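Long-range contacts in outer membrane protein SusF (Bacteroides thetaiotaomicron, PDB 4FE9), which binds starch at the cell surface through its carbohydrate-binding modules, before the glycan is transported into the periplasm for degradation: residues A[258-263]-A[293-298]; A[285-290]-A[441-446]; A[52-57]-A[84-89]; A[27-32]-A[129-134]; A[103-108]-A[247-252]. All blocks are in the same frame, centred on the assembly; numbering follows the deposited sequence.

Interaction 1. Residues A[258-263]-A[293-298]; sequences SAPTEL and GTFWGI. With EDO (1,2-ethanediol), chain F.
The loop that leads from the first carbohydrate-binding module into the second, residues 258-263, lies against Phe-295 near the start of strand 294-301. The chain curls along the rim of the Phe-295 ring before Leu-263 rises over one face. At the edge, in the ring plane, sit two backbone carbonyl oxygens: Pro-260 O lies 3.4 Å from Phe-295 CZ, and Thr-261 O is equally close to Phe-295 CE1, so both face the weakly positive ring hydrogens. Over the ring centre stands Leu-263 CB, a CH-pi contact with CB 3.7 Å from the centroid of the Phe-295 ring and 11° off its normal. Phe-295 CG lies anti to the carbonyl carbon (chi1 -58°), which starts the ring toward the loop. Pro-260 CG adds a looser apolar contact, 4.1 Å from Phe-295 CE2. At the other end, Ala-259 CB packs on Gly-293 CA at 3.6 Å, where a side chain on the glycine would clash with the alanine. One water links the backbones, donating to Pro-260 O (2.6 Å) and accepting from Gly-293 N. A 1,2-ethanediol, probably from the crystallisation liquor, takes the N-H of Ile-298. Strand 348-357 flanks the contact, with Val-356 against Pro-260 and Val-354 against Leu-263, while Leu-285 and Pro-287 of strand 283-287 also pack on Phe-295.

Interaction 2. Residues A[285-290]-A[441-446]; sequences LVPVNG and RGNGGD
Gly-444 O is gripped by Arg-441 NE at 2.8 Å, in the guanidinium plane though above the carbonyl plane, and Asn-289 ND2 stands 3.0 Å from the same Gly-444 O. Across the contact Asn-289 ND2 donates to Gly-442 O, also at 3.0 Å, arriving on a lone pair in the carbonyl plane; the N-H...O angle of 145° is somewhat bent. Asn-289 CG lies anti to the backbone N (chi1 -173°), and from there ND2 reaches the type II' turn 441-444. A water accepts from both Asn-289 ND2 and Arg-441 NH1. In return, Asn-443 OD1 takes the backbone N-H of Gly-290 at 3.1 Å, in its carbonyl plane, while Asn-443 ND2 lies beside the CB-CG side of the Pro-287 ring, 3.6 Å from CB of that proline. An alanine in place of Asn-289 would probably leave Gly-442 O without this donor and open a gap beside the turn. Arg-441 is also held by salt bridges to Asp-446 and Glu-430. The second and third carbohydrate-binding modules thus meet here largely through amides and backbone carbonyls, a directional join that is likely to fix the position of the turn.

Interaction 3. Residues A[52-57]-A[84-89]; sequences AKLSST and EDHVFK
Two backbone hydrogen bonds join Ala-52 and Leu-54 of strand 48-57 to the start of strand 87-91 and the residue just before it: Phe-88 N donates to Ala-52 O at 2.9 Å, and Leu-54 N to His-86 O at 3.0 Å. Both are nearly straight. Between them Lys-53 and Val-87 form an antiparallel non-hydrogen-bonded pair, and the same two oxygens also receive CA-H...O contacts, from Val-87 CA to Ala-52 O and from Lys-53 CA to His-86 O. The charged contact is looser. Lys-53 runs extended past Val-87, with CG 4.0 Å from Val-87 CG2, and then bends at its last torsion (chi4 33°), bringing NZ to Asp-85 OD1 in a salt bridge of 3.4 Å whose hydrogen bond is weak. Among apolar groups, Leu-54 CB meets His-86 CB at 3.8 Å and lies 4.3 Å from Phe-88 CE2. The Phe-88 ring turns its edge to the opposing backbone, with Leu-54 N in its plane. The pair belongs to the mixed sheet of the N-terminal, Ig-like part of the chain. Strand 48-57 pairs along its other edge with strand 27-33, where Ser-55 and Ser-56 both face Thr-30 in a classic beta bulge. Ile-65 of strand 64-72 packs against Leu-54 and His-86, and Val-67 of that strand against Phe-88, while Met-82 of strand 81-82 also touches the Phe-88 ring.

Interaction 4. Residues A[27-32]-A[129-134]; sequences LTATFT and IQLVGN
The Phe-31 ring and the Asn-134 amide are turned 38° from each other, and Gly-133 CA lies at the ring's edge, near its plane, 4.1 Å from Phe-31 CE2. A side chain on Gly-133 would run into this ring. The Asn-134 amide docks on the backbone of Phe-31 itself: OD1 accepts from Phe-31 N at 2.9 Å on a lone pair in the carbonyl plane, and ND2 donates to Phe-31 O at 2.9 Å, almost straight at 178°. Asn-134 CG sits between the backbone N and the carbonyl carbon (chi1 49°), which turns CG toward the Phe-31 backbone. In the mixed sheet of the N-terminal, Ig-like part of the chain, these two amide bonds continue the parallel pairing of strands 27-33 and 128-141 past the backbone bonds. Those run from Val-132 N to Leu-27 O and from Ala-29 N to Val-132 O, each 2.9 Å. Among the apolar side chains, Leu-27 CD1 touches Ile-129 CG2 at 3.6 Å, Leu-27 CB rests on Leu-131 CD2, and Ala-29 CB meets Leu-131 CB at 4.0 Å. A water spans Leu-27 N and Gln-130 O. A leucine in place of Asn-134 would probably leave both Phe-31 N and Phe-31 O without these partners, loosening the end of the strand pair. The primary amide, offering acceptor and donor side by side, thus acts as a stand-in for a peptide group and satisfies both polar backbone atoms of one residue.

Interaction 5. Residues A[103-108]-A[247-252]; sequences YKSRAS and AFNYRF
Ser-105 and Asn-249 meet where the loop after helix 92-102 touches the turn before strand 251-256, joining the domain that precedes the modules to the first carbohydrate-binding module. Lys-104 ends the helix in a Schellman motif, and Tyr-250 and Arg-251, facing Asp-246, make a G1 beta bulge. Lys-104 lies obliquely over Arg-251: its CD stands above the centre of one guanidinium face, 3.7 Å from Arg-251 NH2. This brings like charges close, Lys-104 NZ 4.4 Å from Arg-251 NH2, a repulsion that the salt bridge of Arg-251 to Asp-222 and its cation-pi contact with Phe-224 would probably offset. Arg-106 crosses Tyr-250 at about a right angle, the guanidinium and ring planes 88° apart, with CD 4.1 Å from Tyr-250 CB. The polar end of Arg-106 goes on to Val-225 O and Gln-100, and Trp-227 takes both a cation-pi contact from it and an edge-to-face contact from Tyr-250. Ala-107 CB covers one face of the Phe-248 ring toward its rim, 3.8 Å from CE2 of that ring. In the backbone, Arg-106 N donates to Asn-249 O at 2.8 Å. Ser-105 OG, anti to its backbone N (chi1 169°), donates to Asn-249 OD1 at 2.7 Å and accepts from Ala-107 N at 2.9 Å, closing an ST turn.

In the fold
The five contacts fall into three places along an elongated chain. Interactions 3 and 4, with centres 11 Å apart, share one sheet of the domain ahead of the modules: interaction 3 is nested within the chain loop closed by interaction 4, and Thr-57 OG1 approaches Thr-28 O at 2.8 Å. Interaction 5, about 33 Å from interaction 3 between centres, marks the junction with the first carbohydrate-binding module. Interactions 1 and 2, 10 Å apart between centres, touch through neighbouring strands 283-287 and 294-301 of the second module and lie about 60 Å or more from interaction 3. None lies in a glucose pocket; the side chain of Leu-263 of interaction 1 is about 13 Å from a bound glucose.

Interaction 1. Residues A[258-263]-A[293-298]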
# COMPACT_ATOMS: atom_id res chain seq x y z
N SER A 258 -10.71 -9.28 2.92
CA SER A 258 -10.60 -10.67 3.32
C SER A 258 -9.14 -11.07 3.24
O SER A 258 -8.34 -10.34 2.66
CB SER A 258 -11.44 -11.58 2.40
OG SER A 258 -10.98 -11.46 1.07
N ALA A 259 -8.78 -12.16 3.90
CA ALA A 259 -7.38 -12.58 3.99
C ALA A 259 -7.34 -14.09 4.14
O ALA A 259 -8.17 -14.65 4.82
CB ALA A 259 -6.73 -11.92 5.19
N PRO A 260 -6.32 -14.74 3.57
CA PRO A 260 -6.11 -16.17 3.87
C PRO A 260 -5.88 -16.41 5.39
O PRO A 260 -5.25 -15.60 6.05
CB PRO A 260 -4.83 -16.50 3.07
CG PRO A 260 -4.06 -15.21 3.05
CD PRO A 260 -5.11 -14.10 3.00
N THR A 261 -6.36 -17.54 5.91
CA THR A 261 -6.13 -17.93 7.28
C THR A 261 -4.94 -18.92 7.40
O THR A 261 -4.37 -19.10 8.47
CB THR A 261 -7.44 -18.58 7.91
OG1 THR A 261 -7.99 -19.52 6.98
CG2 THR A 261 -8.52 -17.50 8.14
N GLU A 262 -4.56 -19.51 6.28
CA GLU A 262 -3.32 -20.31 6.22
C GLU A 262 -2.52 -19.90 5.02
O GLU A 262 -3.08 -19.46 4.02
CB GLU A 262 -3.67 -21.80 6.14
CG GLU A 262 -4.45 -22.32 7.38
CD GLU A 262 -4.67 -23.86 7.36
OE1 GLU A 262 -4.59 -24.48 6.26
OE2 GLU A 262 -4.99 -24.42 8.42
N LEU A 263 -1.23 -20.25 5.04
CA LEU A 263 -0.35 -19.95 3.91
C LEU A 263 0.79 -20.96 3.82
O LEU A 263 1.31 -21.42 4.85
CB LEU A 263 0.24 -18.54 4.03
CG LEU A 263 0.83 -18.00 2.73
CD1 LEU A 263 -0.28 -17.59 1.75
CD2 LEU A 263 1.77 -16.86 3.00
N GLY A 293 -4.07 -12.08 8.00
CA GLY A 293 -3.45 -12.38 6.71
C GLY A 293 -1.92 -12.31 6.74
O GLY A 293 -1.28 -12.19 5.70
N THR A 294 -1.33 -12.37 7.93
CA THR A 294 0.10 -12.26 8.07
C THR A 294 0.74 -13.49 8.70
O THR A 294 0.18 -14.08 9.66
CB THR A 294 0.50 -11.01 8.82
OG1 THR A 294 0.13 -11.14 10.20
CG2 THR A 294 -0.20 -9.81 8.24
N PHE A 295 1.91 -13.87 8.18
CA PHE A 295 2.50 -15.19 8.43
C PHE A 295 4.01 -15.06 8.42
O PHE A 295 4.55 -14.08 7.91
CB PHE A 295 2.10 -16.20 7.33
CG PHE A 295 0.65 -16.38 7.20
CD1 PHE A 295 -0.01 -17.36 7.90
CD2 PHE A 295 -0.07 -15.61 6.30
CE1 PHE A 295 -1.39 -17.51 7.80
CE2 PHE A 295 -1.45 -15.77 6.16
CZ PHE A 295 -2.11 -16.70 6.93
N TRP A 296 4.69 -16.03 9.01
CA TRP A 296 6.14 -16.06 9.04
C TRP A 296 6.68 -17.49 9.11
O TRP A 296 5.93 -18.46 9.37
CB TRP A 296 6.70 -15.19 10.18
CG TRP A 296 6.42 -15.76 11.59
CD1 TRP A 296 5.25 -15.68 12.30
CD2 TRP A 296 7.28 -16.64 12.34
NE1 TRP A 296 5.32 -16.46 13.45
CE2 TRP A 296 6.58 -17.01 13.52
CE3 TRP A 296 8.53 -17.22 12.09
CZ2 TRP A 296 7.13 -17.81 14.48
CZ3 TRP A 296 9.11 -17.98 13.07
CH2 TRP A 296 8.43 -18.26 14.26
N GLY A 297 7.94 -17.65 8.71
CA GLY A 297 8.62 -18.90 8.89
C GLY A 297 10.11 -18.68 8.87
O GLY A 297 10.59 -17.66 8.37
N ILE A 298 10.85 -19.63 9.42
CA ILE A 298 12.31 -19.63 9.23
C ILE A 298 12.74 -20.79 8.36
O ILE A 298 12.27 -21.92 8.54
CB ILE A 298 13.05 -19.64 10.54
CG1 ILE A 298 13.01 -18.25 11.15
CG2 ILE A 298 14.52 -20.11 10.34
CD1 ILE A 298 13.48 -18.18 12.58
C1 EDO F . 9.10 -22.81 10.00
O1 EDO F . 9.58 -21.68 10.74
C2 EDO F . 7.66 -22.53 9.64
O2 EDO F . 7.13 -23.68 8.97
O HOH W 1 -5.78 -14.18 8.19

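Interaction 2. Residues A[285-290]-A[441-446]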
# COMPACT_ATOMS: atom_id res chain seq x y z
N LEU A 285 3.50 -21.80 6.69
CA LEU A 285 3.97 -20.67 7.52
C LEU A 285 3.11 -20.50 8.78
O LEU A 285 2.04 -21.02 8.86
CB LEU A 285 4.00 -19.37 6.73
CG LEU A 285 5.19 -19.23 5.76
CD1 LEU A 285 4.90 -20.04 4.45
CD2 LEU A 285 5.47 -17.74 5.46
N VAL A 286 3.61 -19.72 9.72
CA VAL A 286 2.98 -19.58 11.02
C VAL A 286 2.18 -18.27 11.06
O VAL A 286 2.74 -17.20 10.75
CB VAL A 286 4.05 -19.56 12.11
CG1 VAL A 286 3.39 -19.50 13.54
CG2 VAL A 286 5.00 -20.80 11.97
N PRO A 287 0.87 -18.34 11.39
CA PRO A 287 0.15 -17.05 11.47
C PRO A 287 0.71 -16.13 12.58
O PRO A 287 1.01 -16.60 13.66
CB PRO A 287 -1.33 -17.46 11.76
CG PRO A 287 -1.25 -18.85 12.35
CD PRO A 287 0.12 -19.46 11.97
N VAL A 288 0.86 -14.85 12.29
CA VAL A 288 1.13 -13.87 13.33
C VAL A 288 -0.14 -13.64 14.18
O VAL A 288 -1.22 -13.44 13.65
CB VAL A 288 1.59 -12.51 12.71
CG1 VAL A 288 1.81 -11.47 13.80
CG2 VAL A 288 2.87 -12.70 11.89
N ASN A 289 0.02 -13.65 15.51
CA ASN A 289 -1.11 -13.66 16.44
C ASN A 289 -2.00 -12.44 16.26
O ASN A 289 -1.51 -11.31 16.23
CB ASN A 289 -0.62 -13.73 17.89
CG ASN A 289 -1.76 -13.91 18.90
OD1 ASN A 289 -2.53 -13.00 19.14
ND2 ASN A 289 -1.79 -15.06 19.55
N GLY A 290 -3.30 -12.69 16.03
CA GLY A 290 -4.31 -11.64 15.98
C GLY A 290 -4.10 -10.70 14.83
O GLY A 290 -4.50 -9.54 14.90
N ARG A 441 3.10 -20.87 18.95
CA ARG A 441 1.92 -20.31 19.59
C ARG A 441 0.87 -19.95 18.54
O ARG A 441 -0.31 -20.26 18.70
CB ARG A 441 2.27 -19.08 20.43
CG ARG A 441 1.03 -18.28 20.88
CD ARG A 441 1.34 -17.39 22.08
NE ARG A 441 0.18 -16.54 22.40
CZ ARG A 441 0.19 -15.57 23.30
NH1 ARG A 441 -0.96 -14.98 23.65
NH2 ARG A 441 1.32 -15.30 23.97
N GLY A 442 1.29 -19.27 17.48
CA GLY A 442 0.38 -18.88 16.44
C GLY A 442 -0.69 -17.92 16.95
O GLY A 442 -0.38 -17.03 17.76
N ASN A 443 -1.95 -18.23 16.64
CA ASN A 443 -3.11 -17.45 17.16
C ASN A 443 -3.59 -17.81 18.55
O ASN A 443 -4.63 -17.29 18.99
CB ASN A 443 -4.29 -17.52 16.20
CG ASN A 443 -4.05 -16.75 14.95
OD1 ASN A 443 -3.63 -15.58 15.00
ND2 ASN A 443 -4.24 -17.39 13.81
N GLY A 444 -2.94 -18.78 19.19
CA GLY A 444 -3.42 -19.31 20.47
C GLY A 444 -2.97 -18.41 21.61
O GLY A 444 -2.28 -17.39 21.37
N GLY A 445 -3.43 -18.71 22.82
CA GLY A 445 -3.04 -17.95 24.03
C GLY A 445 -1.68 -18.39 24.55
O GLY A 445 -0.93 -19.16 23.87
N ASP A 446 -1.35 -17.97 25.77
CA ASP A 446 -0.08 -18.36 26.36
C ASP A 446 0.02 -19.86 26.32
O ASP A 446 -0.94 -20.55 26.63
CB ASP A 446 -0.01 -17.90 27.81
CG ASP A 446 0.14 -16.37 27.93
OD1 ASP A 446 0.04 -15.87 29.07
OD2 ASP A 446 0.47 -15.71 26.93
O HOH W 2 -3.29 -14.36 12.30
O HOH W 3 -3.57 -14.50 22.10

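Interaction 3. Residues A[52-57]-A[84-89]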
# COMPACT_ATOMS: atom_id res chain seq x y z
N ALA A 52 -0.61 29.85 -21.95
CA ALA A 52 0.65 29.91 -22.66
C ALA A 52 0.49 30.72 -23.95
O ALA A 52 -0.63 31.00 -24.39
CB ALA A 52 1.19 28.50 -22.94
N LYS A 53 1.62 31.14 -24.51
CA LYS A 53 1.61 31.95 -25.74
C LYS A 53 2.81 31.55 -26.57
O LYS A 53 3.86 31.26 -26.02
CB LYS A 53 1.67 33.44 -25.38
CG LYS A 53 1.60 34.39 -26.56
CD LYS A 53 1.68 35.87 -26.06
CE LYS A 53 1.71 36.88 -27.23
NZ LYS A 53 0.93 36.39 -28.37
N LEU A 54 2.61 31.38 -27.88
CA LEU A 54 3.74 31.27 -28.80
C LEU A 54 4.28 32.65 -29.13
O LEU A 54 3.57 33.48 -29.66
CB LEU A 54 3.32 30.57 -30.11
CG LEU A 54 4.41 30.60 -31.19
CD1 LEU A 54 5.60 29.79 -30.72
CD2 LEU A 54 3.88 30.05 -32.48
N SER A 55 5.47 32.93 -28.66
CA SER A 55 6.00 34.29 -28.72
C SER A 55 6.75 34.52 -30.02
O SER A 55 6.67 35.59 -30.60
CB SER A 55 6.90 34.57 -27.54
OG SER A 55 6.10 34.75 -26.38
N SER A 56 7.52 33.52 -30.44
CA SER A 56 8.27 33.63 -31.67
C SER A 56 8.60 32.26 -32.20
O SER A 56 8.55 31.26 -31.49
CB SER A 56 9.57 34.42 -31.43
OG SER A 56 10.45 33.66 -30.61
N THR A 57 8.98 32.22 -33.45
CA THR A 57 9.39 30.99 -34.10
C THR A 57 10.37 31.34 -35.20
O THR A 57 10.28 32.42 -35.77
CB THR A 57 8.16 30.32 -34.76
OG1 THR A 57 8.52 29.00 -35.20
CG2 THR A 57 7.67 31.13 -35.92
N GLU A 84 -6.05 33.74 -32.54
CA GLU A 84 -5.38 34.20 -33.77
C GLU A 84 -3.98 34.69 -33.47
O GLU A 84 -3.08 34.57 -34.29
CB GLU A 84 -6.19 35.30 -34.44
CG GLU A 84 -7.26 34.77 -35.41
CD GLU A 84 -7.87 35.86 -36.29
OE1 GLU A 84 -9.06 35.73 -36.67
OE2 GLU A 84 -7.15 36.85 -36.62
N ASP A 85 -3.79 35.17 -32.24
CA ASP A 85 -2.50 35.64 -31.77
C ASP A 85 -1.68 34.53 -31.08
O ASP A 85 -0.69 34.81 -30.42
CB ASP A 85 -2.70 36.80 -30.80
CG ASP A 85 -1.86 38.00 -31.17
OD1 ASP A 85 -0.61 37.96 -30.91
OD2 ASP A 85 -2.38 38.88 -31.90
N HIS A 86 -2.10 33.29 -31.26
CA HIS A 86 -1.34 32.14 -30.77
C HIS A 86 -1.22 32.15 -29.24
O HIS A 86 -0.25 31.65 -28.68
CB HIS A 86 0.05 32.05 -31.45
CG HIS A 86 -0.03 31.90 -32.94
ND1 HIS A 86 0.25 32.93 -33.81
CD2 HIS A 86 -0.47 30.87 -33.71
CE1 HIS A 86 0.02 32.53 -35.05
NE2 HIS A 86 -0.45 31.30 -35.02
N VAL A 87 -2.30 32.53 -28.58
CA VAL A 87 -2.48 32.27 -27.16
C VAL A 87 -3.31 31.01 -26.93
O VAL A 87 -4.26 30.76 -27.66
CB VAL A 87 -3.16 33.48 -26.44
CG1 VAL A 87 -3.31 33.21 -24.97
CG2 VAL A 87 -2.36 34.73 -26.67
N PHE A 88 -2.84 30.15 -26.04
CA PHE A 88 -3.48 28.86 -25.74
C PHE A 88 -4.43 28.98 -24.56
O PHE A 88 -4.06 29.51 -23.48
CB PHE A 88 -2.42 27.79 -25.47
CG PHE A 88 -1.52 27.54 -26.64
CD1 PHE A 88 -1.87 26.58 -27.60
CD2 PHE A 88 -0.50 28.43 -26.95
CE1 PHE A 88 -1.13 26.45 -28.78
CE2 PHE A 88 0.25 28.30 -28.12
CZ PHE A 88 -0.08 27.31 -29.04
N LYS A 89 -5.68 28.61 -24.79
CA LYS A 89 -6.76 28.75 -23.79
C LYS A 89 -7.29 27.38 -23.39
O LYS A 89 -7.44 26.48 -24.25
CB LYS A 89 -7.90 29.56 -24.37
CG LYS A 89 -7.59 31.02 -24.61
CD LYS A 89 -8.89 31.80 -24.69
CE LYS A 89 -8.72 33.05 -25.52
NZ LYS A 89 -9.72 34.10 -25.16

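Interaction 4. Residues A[27-32]-A[129-134]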
# COMPACT_ATOMS: atom_id res chain seq x y z
N LEU A 27 13.56 23.76 -37.07
CA LEU A 27 12.88 25.00 -36.69
C LEU A 27 12.67 25.08 -35.19
O LEU A 27 12.53 24.05 -34.53
CB LEU A 27 11.55 25.12 -37.41
CG LEU A 27 11.58 24.98 -38.94
CD1 LEU A 27 10.25 25.40 -39.50
CD2 LEU A 27 12.72 25.82 -39.56
N THR A 28 12.72 26.29 -34.64
CA THR A 28 12.48 26.46 -33.23
C THR A 28 11.25 27.32 -32.94
O THR A 28 10.78 28.04 -33.80
CB THR A 28 13.72 26.96 -32.44
OG1 THR A 28 14.15 28.20 -32.97
CG2 THR A 28 14.87 25.96 -32.53
N ALA A 29 10.68 27.13 -31.77
CA ALA A 29 9.63 28.03 -31.29
C ALA A 29 9.94 28.42 -29.87
O ALA A 29 10.52 27.64 -29.13
CB ALA A 29 8.28 27.35 -31.37
N THR A 30 9.46 29.58 -29.46
CA THR A 30 9.60 30.01 -28.08
C THR A 30 8.25 30.27 -27.52
O THR A 30 7.45 30.97 -28.11
CB THR A 30 10.47 31.27 -27.96
OG1 THR A 30 11.78 30.98 -28.45
CG2 THR A 30 10.57 31.72 -26.48
N PHE A 31 7.94 29.53 -26.47
CA PHE A 31 6.71 29.70 -25.71
C PHE A 31 6.98 30.48 -24.43
O PHE A 31 8.02 30.27 -23.77
CB PHE A 31 6.16 28.34 -25.34
CG PHE A 31 5.71 27.55 -26.52
CD1 PHE A 31 4.43 27.72 -27.04
CD2 PHE A 31 6.58 26.64 -27.13
CE1 PHE A 31 4.05 27.07 -28.22
CE2 PHE A 31 6.18 25.90 -28.22
CZ PHE A 31 4.91 26.14 -28.80
N THR A 32 5.96 31.21 -23.98
CA THR A 32 5.99 31.85 -22.64
C THR A 32 4.71 31.54 -21.88
O THR A 32 3.65 31.31 -22.49
CB THR A 32 6.09 33.37 -22.76
OG1 THR A 32 5.00 33.84 -23.55
CG2 THR A 32 7.42 33.79 -23.44
N ILE A 129 5.84 21.08 -40.62
CA ILE A 129 7.23 20.99 -40.23
C ILE A 129 7.36 21.21 -38.74
O ILE A 129 6.85 22.17 -38.21
CB ILE A 129 8.09 22.04 -41.00
CG1 ILE A 129 8.05 21.73 -42.50
CG2 ILE A 129 9.52 22.00 -40.55
CD1 ILE A 129 7.69 22.94 -43.34
N GLN A 130 8.04 20.27 -38.08
CA GLN A 130 8.12 20.20 -36.62
C GLN A 130 8.81 21.46 -36.03
O GLN A 130 9.84 21.92 -36.54
CB GLN A 130 8.92 18.95 -36.24
CG GLN A 130 9.22 18.79 -34.80
CD GLN A 130 7.99 18.37 -34.01
OE1 GLN A 130 7.41 17.30 -34.25
NE2 GLN A 130 7.53 19.25 -33.11
N LEU A 131 8.19 22.06 -35.02
CA LEU A 131 8.87 23.10 -34.19
C LEU A 131 9.43 22.52 -32.91
O LEU A 131 8.75 21.75 -32.23
CB LEU A 131 7.91 24.28 -33.89
CG LEU A 131 7.20 24.85 -35.12
CD1 LEU A 131 6.06 25.76 -34.78
CD2 LEU A 131 8.16 25.53 -36.11
N VAL A 132 10.70 22.79 -32.63
CA VAL A 132 11.27 22.40 -31.33
C VAL A 132 11.19 23.59 -30.36
O VAL A 132 11.75 24.68 -30.63
CB VAL A 132 12.76 21.91 -31.45
CG1 VAL A 132 13.31 21.54 -30.08
CG2 VAL A 132 12.88 20.73 -32.41
N GLY A 133 10.35 23.46 -29.33
CA GLY A 133 10.09 24.57 -28.43
C GLY A 133 10.43 24.20 -27.00
O GLY A 133 10.79 23.07 -26.72
N ASN A 134 10.27 25.15 -26.08
CA ASN A 134 10.58 24.90 -24.67
C ASN A 134 9.27 24.55 -23.92
O ASN A 134 8.21 24.87 -24.40
CB ASN A 134 11.18 26.16 -24.06
CG ASN A 134 10.35 27.40 -24.37
OD1 ASN A 134 9.94 27.60 -25.50
ND2 ASN A 134 9.95 28.10 -23.34
O HOH W 4 12.15 21.38 -37.80

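Interaction 5. Residues A[103-108]-A[247-252]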
# COMPACT_ATOMS: atom_id res chain seq x y z
N TYR A 103 -2.28 15.20 -9.37
CA TYR A 103 -1.72 15.11 -8.03
C TYR A 103 -2.49 14.14 -7.13
O TYR A 103 -2.21 14.06 -5.94
CB TYR A 103 -1.63 16.51 -7.37
CG TYR A 103 -0.50 17.37 -7.94
CD1 TYR A 103 0.79 17.27 -7.43
CD2 TYR A 103 -0.71 18.18 -9.06
CE1 TYR A 103 1.86 18.00 -7.98
CE2 TYR A 103 0.34 18.95 -9.61
CZ TYR A 103 1.63 18.82 -9.06
OH TYR A 103 2.68 19.56 -9.57
N LYS A 104 -3.50 13.48 -7.69
CA LYS A 104 -4.44 12.62 -6.91
C LYS A 104 -4.91 13.30 -5.63
O LYS A 104 -4.91 12.67 -4.56
CB LYS A 104 -3.79 11.28 -6.57
CG LYS A 104 -3.44 10.43 -7.79
CD LYS A 104 -4.63 9.58 -8.21
CE LYS A 104 -4.32 8.77 -9.45
NZ LYS A 104 -4.75 9.50 -10.66
N SER A 105 -5.29 14.57 -5.71
CA SER A 105 -5.58 15.34 -4.51
C SER A 105 -6.44 16.55 -4.79
O SER A 105 -6.18 17.32 -5.75
CB SER A 105 -4.27 15.74 -3.86
OG SER A 105 -4.47 16.67 -2.84
N ARG A 106 -7.45 16.76 -3.95
CA ARG A 106 -8.18 17.98 -3.96
C ARG A 106 -7.64 19.01 -2.98
O ARG A 106 -8.22 20.07 -2.83
CB ARG A 106 -9.64 17.73 -3.71
CG ARG A 106 -10.19 16.53 -4.53
CD ARG A 106 -11.73 16.56 -4.52
NE ARG A 106 -12.22 17.66 -5.32
CZ ARG A 106 -13.49 18.01 -5.45
NH1 ARG A 106 -14.45 17.26 -4.92
NH2 ARG A 106 -13.81 19.10 -6.15
N ALA A 107 -6.50 18.71 -2.37
CA ALA A 107 -5.99 19.57 -1.30
C ALA A 107 -5.82 21.02 -1.84
O ALA A 107 -5.40 21.22 -3.00
CB ALA A 107 -4.67 19.05 -0.82
N SER A 108 -6.12 22.04 -1.01
CA SER A 108 -6.02 23.41 -1.47
C SER A 108 -4.60 23.95 -1.36
O SER A 108 -4.34 24.92 -0.63
CB SER A 108 -6.99 24.29 -0.73
OG SER A 108 -6.99 25.60 -1.27
N ALA A 247 -9.12 12.74 4.38
CA ALA A 247 -9.80 14.00 4.53
C ALA A 247 -8.84 15.20 4.33
O ALA A 247 -9.19 16.35 4.66
CB ALA A 247 -10.48 14.09 5.89
N PHE A 248 -7.66 14.94 3.78
CA PHE A 248 -6.77 16.02 3.37
C PHE A 248 -6.73 16.13 1.84
O PHE A 248 -7.09 17.17 1.28
CB PHE A 248 -5.35 15.80 3.92
CG PHE A 248 -4.33 16.80 3.42
CD1 PHE A 248 -4.38 18.13 3.84
CD2 PHE A 248 -3.45 16.46 2.37
CE1 PHE A 248 -3.50 19.09 3.33
CE2 PHE A 248 -2.56 17.41 1.84
CZ PHE A 248 -2.58 18.73 2.33
N ASN A 249 -6.48 14.99 1.18
CA ASN A 249 -6.60 14.88 -0.28
C ASN A 249 -8.02 14.69 -0.81
O ASN A 249 -8.26 14.89 -1.99
CB ASN A 249 -5.70 13.77 -0.81
CG ASN A 249 -4.27 14.01 -0.48
OD1 ASN A 249 -3.70 15.06 -0.86
ND2 ASN A 249 -3.71 13.17 0.38
N TYR A 250 -8.98 14.44 0.10
CA TYR A 250 -10.41 14.13 -0.27
C TYR A 250 -10.55 13.04 -1.32
O TYR A 250 -10.94 13.30 -2.46
CB TYR A 250 -11.18 15.38 -0.66
CG TYR A 250 -11.69 16.10 0.52
CD1 TYR A 250 -10.83 16.86 1.33
CD2 TYR A 250 -12.97 15.84 1.01
CE1 TYR A 250 -11.27 17.40 2.55
CE2 TYR A 250 -13.42 16.40 2.21
CZ TYR A 250 -12.56 17.11 3.00
OH TYR A 250 -13.05 17.72 4.14
N ARG A 251 -10.12 11.86 -0.96
CA ARG A 251 -10.21 10.71 -1.83
C ARG A 251 -10.72 9.57 -0.97
O ARG A 251 -10.51 9.58 0.25
CB ARG A 251 -8.81 10.34 -2.35
CG ARG A 251 -8.47 10.99 -3.73
CD ARG A 251 -7.55 10.08 -4.59
NE ARG A 251 -7.74 10.35 -6.00
CZ ARG A 251 -8.17 9.46 -6.88
NH1 ARG A 251 -8.25 8.19 -6.56
NH2 ARG A 251 -8.33 9.83 -8.14
N PHE A 252 -11.30 8.55 -1.62
CA PHE A 252 -11.78 7.37 -0.92
C PHE A 252 -11.33 6.15 -1.69
O PHE A 252 -11.12 6.22 -2.91
CB PHE A 252 -13.29 7.41 -0.81
CG PHE A 252 -14.00 7.10 -2.11
CD1 PHE A 252 -14.45 8.14 -2.93
CD2 PHE A 252 -14.17 5.78 -2.53
CE1 PHE A 252 -15.08 7.86 -4.16
CE2 PHE A 252 -14.78 5.48 -3.74
CZ PHE A 252 -15.25 6.52 -4.56